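Local coordinates for 2-dehydropantoate 2-reductase (Enterococcus faecium, PDB 3WFI), which acts as an NAD-dependent D-mandelate dehydrogenase of the ketopantoate reductase family, interconverting 2-oxo acids and D-2-hydroxy acids, at residues 83-86 / 87-91; 202-205 / 206-209. All coordinates share one frame; numbering follows the deposited sequence.

Contact 1: residues 83-86 / 87-91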
# COMPACT_ATOMS: atom_id res chain seq x y z
N LEU B 83 -22.85 8.84 10.62
CA LEU B 83 -22.98 10.27 10.93
C LEU B 83 -23.68 11.08 9.83
O LEU B 83 -24.55 11.89 10.11
CB LEU B 83 -21.61 10.92 11.21
CG LEU B 83 -21.61 12.44 11.44
CD1 LEU B 83 -22.43 12.82 12.67
CD2 LEU B 83 -20.18 12.97 11.57
N GLU B 84 -23.27 10.88 8.58
CA GLU B 84 -23.83 11.68 7.50
C GLU B 84 -25.30 11.37 7.32
O GLU B 84 -26.11 12.28 7.12
CB GLU B 84 -23.05 11.50 6.20
CG GLU B 84 -23.61 12.33 5.06
CD GLU B 84 -22.57 12.68 4.03
OE1 GLU B 84 -22.62 13.81 3.49
OE2 GLU B 84 -21.68 11.84 3.79
N LYS B 85 -25.66 10.10 7.42
CA LYS B 85 -27.05 9.68 7.36
C LYS B 85 -27.90 10.27 8.52
O LYS B 85 -29.01 10.74 8.29
CB LYS B 85 -27.12 8.15 7.35
CG LYS B 85 -28.52 7.57 7.35
CD LYS B 85 -29.32 8.16 6.22
CE LYS B 85 -30.64 7.45 6.03
NZ LYS B 85 -31.22 7.84 4.71
N MET B 86 -27.38 10.22 9.75
CA MET B 86 -28.04 10.83 10.90
C MET B 86 -28.32 12.31 10.61
O MET B 86 -29.45 12.79 10.75
CB MET B 86 -27.20 10.67 12.17
CG MET B 86 -27.70 11.43 13.40
SD MET B 86 -29.33 10.89 13.97
CE MET B 86 -28.87 9.46 14.94
N LEU B 87 -27.30 13.04 10.19
CA LEU B 87 -27.45 14.46 9.89
C LEU B 87 -28.48 14.71 8.80
O LEU B 87 -29.31 15.60 8.93
CB LEU B 87 -26.11 15.09 9.50
CG LEU B 87 -25.14 15.20 10.68
CD1 LEU B 87 -23.74 15.57 10.19
CD2 LEU B 87 -25.63 16.21 11.69
N GLN B 88 -28.42 13.91 7.73
CA GLN B 88 -29.40 13.99 6.65
C GLN B 88 -30.80 13.81 7.20
O GLN B 88 -31.70 14.57 6.88
CB GLN B 88 -29.13 12.93 5.56
CG GLN B 88 -28.01 13.29 4.59
CD GLN B 88 -27.58 12.13 3.68
OE1 GLN B 88 -28.09 11.01 3.78
NE2 GLN B 88 -26.61 12.39 2.81
N ASP B 89 -30.98 12.79 8.03
CA ASP B 89 -32.28 12.51 8.64
C ASP B 89 -32.79 13.59 9.60
O ASP B 89 -33.99 13.78 9.70
CB ASP B 89 -32.24 11.18 9.40
CG ASP B 89 -32.27 9.98 8.47
OD1 ASP B 89 -32.66 10.14 7.29
OD2 ASP B 89 -31.92 8.87 8.92
N ILE B 90 -31.90 14.27 10.32
CA ILE B 90 -32.35 15.22 11.34
C ILE B 90 -32.24 16.68 10.92
O ILE B 90 -32.49 17.57 11.75
CB ILE B 90 -31.61 15.02 12.69
CG1 ILE B 90 -30.15 15.47 12.61
CG2 ILE B 90 -31.71 13.56 13.12
CD1 ILE B 90 -29.40 15.38 13.93
N GLN B 91 -31.89 16.95 9.66
CA GLN B 91 -31.53 18.31 9.23
C GLN B 91 -32.65 19.32 9.35
O GLN B 91 -32.38 20.52 9.44
CB GLN B 91 -30.99 18.33 7.79
CG GLN B 91 -31.97 17.86 6.74
CD GLN B 91 -31.32 17.69 5.38
OE1 GLN B 91 -31.25 16.58 4.85
NE2 GLN B 91 -30.81 18.77 4.84
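K85 and D89, one turn apart on the outer face of helix 80-90, form a long salt bridge, 3.7 Å from K85 NZ to D89 OD1. The lysine chain starts anti to its own N and bends at the next bond (chi2 53°), which carries it along the helix until CE lies 3.5 Å from D89 OD2. That second oxygen has the stronger partner, a hydrogen bond from Q62 NE2, to which K85 adds a weaker ionic contact. On the buried face, the M86 chain is bent at both chi2 and chi3, bringing SD to 3.7 Å from I90 CG2. L83 and L87 meet obliquely through their CD1 methyls, 3.9 Å apart. On the more open side, the E84 and Q88 chains also cross, E84 CG lying 3.8 Å from Q88 NE2, while E84 OE1 forms a salt bridge to K115. The backbone beneath sets this spacing: L87, Q88, D89 and I90 each donate N-H to the carbonyl four residues back, and the last bond is the most bent (138° at the hydrogen). Further out, L83 rests on L76, I90 on I74, M86 and I90 on A6, and L87 on I112 and I113. This is an amphipathic helix laid against the parallel strands 2-6 and 71-76 of a Rossmann-type dinucleotide-binding domain.

Contact 2: residues 202-205 / 206-209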
# COMPACT_ATOMS: atom_id res chain seq x y z
N ASP B 202 -1.00 -8.30 8.06
CA ASP B 202 -1.41 -9.44 8.89
C ASP B 202 -0.46 -9.64 10.06
O ASP B 202 0.15 -10.71 10.22
CB ASP B 202 -1.55 -10.73 8.06
CG ASP B 202 -2.28 -11.83 8.83
OD1 ASP B 202 -3.01 -11.52 9.79
OD2 ASP B 202 -2.11 -13.02 8.49
N VAL B 203 -0.35 -8.61 10.89
CA VAL B 203 0.58 -8.62 12.02
C VAL B 203 -0.07 -7.89 13.18
O VAL B 203 -0.93 -7.04 12.98
CB VAL B 203 1.92 -7.91 11.65
CG1 VAL B 203 2.74 -8.76 10.68
CG2 VAL B 203 1.70 -6.52 11.07
N ASN B 204 0.35 -8.21 14.40
CA ASN B 204 0.00 -7.38 15.54
C ASN B 204 0.93 -6.17 15.56
O ASN B 204 1.83 -6.06 14.72
CB ASN B 204 0.02 -8.17 16.87
CG ASN B 204 1.38 -8.74 17.22
OD1 ASN B 204 2.41 -8.23 16.81
ND2 ASN B 204 1.38 -9.80 17.99
N MET B 205 0.74 -5.27 16.51
CA MET B 205 1.51 -4.04 16.51
C MET B 205 2.99 -4.27 16.82
O MET B 205 3.85 -3.63 16.22
CB MET B 205 0.87 -3.01 17.44
CG MET B 205 -0.38 -2.42 16.80
SD MET B 205 -1.36 -1.35 17.82
CE MET B 205 -2.19 -2.53 18.88
N ALA B 206 3.27 -5.19 17.73
CA ALA B 206 4.65 -5.58 18.01
C ALA B 206 5.36 -6.14 16.77
O ALA B 206 6.51 -5.81 16.52
CB ALA B 206 4.72 -6.57 19.15
N GLU B 207 4.68 -7.01 16.02
CA GLU B 207 5.29 -7.57 14.81
C GLU B 207 5.50 -6.50 13.73
O GLU B 207 6.49 -6.50 13.00
CB GLU B 207 4.49 -8.75 14.28
CG GLU B 207 4.44 -9.99 15.19
CD GLU B 207 3.36 -11.01 14.81
OE1 GLU B 207 2.29 -10.63 14.26
OE2 GLU B 207 3.57 -12.21 15.09
N LEU B 208 4.57 -5.56 13.63
CA LEU B 208 4.76 -4.44 12.72
C LEU B 208 6.05 -3.68 13.08
O LEU B 208 6.89 -3.40 12.21
CB LEU B 208 3.55 -3.51 12.75
CG LEU B 208 3.66 -2.20 11.98
CD1 LEU B 208 3.88 -2.45 10.49
CD2 LEU B 208 2.41 -1.37 12.22
N GLY B 209 6.21 -3.40 14.37
CA GLY B 209 7.37 -2.68 14.87
C GLY B 209 8.70 -3.38 14.67
O GLY B 209 9.73 -2.73 14.58
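The chain runs extended through V203 and N204 and then turns into helix 205-209, where L208 N bonds to N204 O and G209 N to M205 O, both at 3.0 Å. N204 sits at the N-cap. Its CG lies between its own N and carbonyl carbon (chi1 62°), which swings the amide oxygen over the first turn: OD1 accepts from E207 N at 2.7 Å, the N-H approaching almost straight down the side-chain carbonyl. E207 returns the bond. Its chain, extended beyond CG, reaches back toward the start of the turn, and OE1 accepts from N204 N at 3.1 Å on the anti side of the carboxylate, 24° out of its plane. The reciprocal pair is a capping box, here opening a short helix in the C-terminal domain of the ketopantoate reductase family. It satisfies the backbone N-H of both partners, and the two flat groups that make it stand 38° apart. A negative carboxylate at this end would probably also be favoured by the helix dipole. V203 flanks the box with its two methyl branches: CG1 lies 4.0 Å from E207 CB, and CG2 packs against L208 CB at 3.9 Å, the V203 and L208 side chains crossing at about a right angle. The M205 side chain packs on M194 and C198 of helix 194-201, whose C198 and L201 also receive L208. V203 also packs against S308 of the second subunit.

Contacts 1 and 2 lie on opposite sides of the chain's centre, their centres about 37 Å apart and their nearest atoms about 24 Å apart, so they do not touch. Residues 83-91 belong to the N-terminal Rossmann-type domain, residues 202-209 to the C-terminal helical domain. Contact 1 borders the coenzyme site: the side chain of M86 is about 6 Å from that of D30, an NAD-binding residue, and Q82, another, lies earlier on the same helix, although no coenzyme is bound to this chain. Contact 2 is remote from the NAD-binding residues and instead borders the second subunit, which leaves contact 1 untouched.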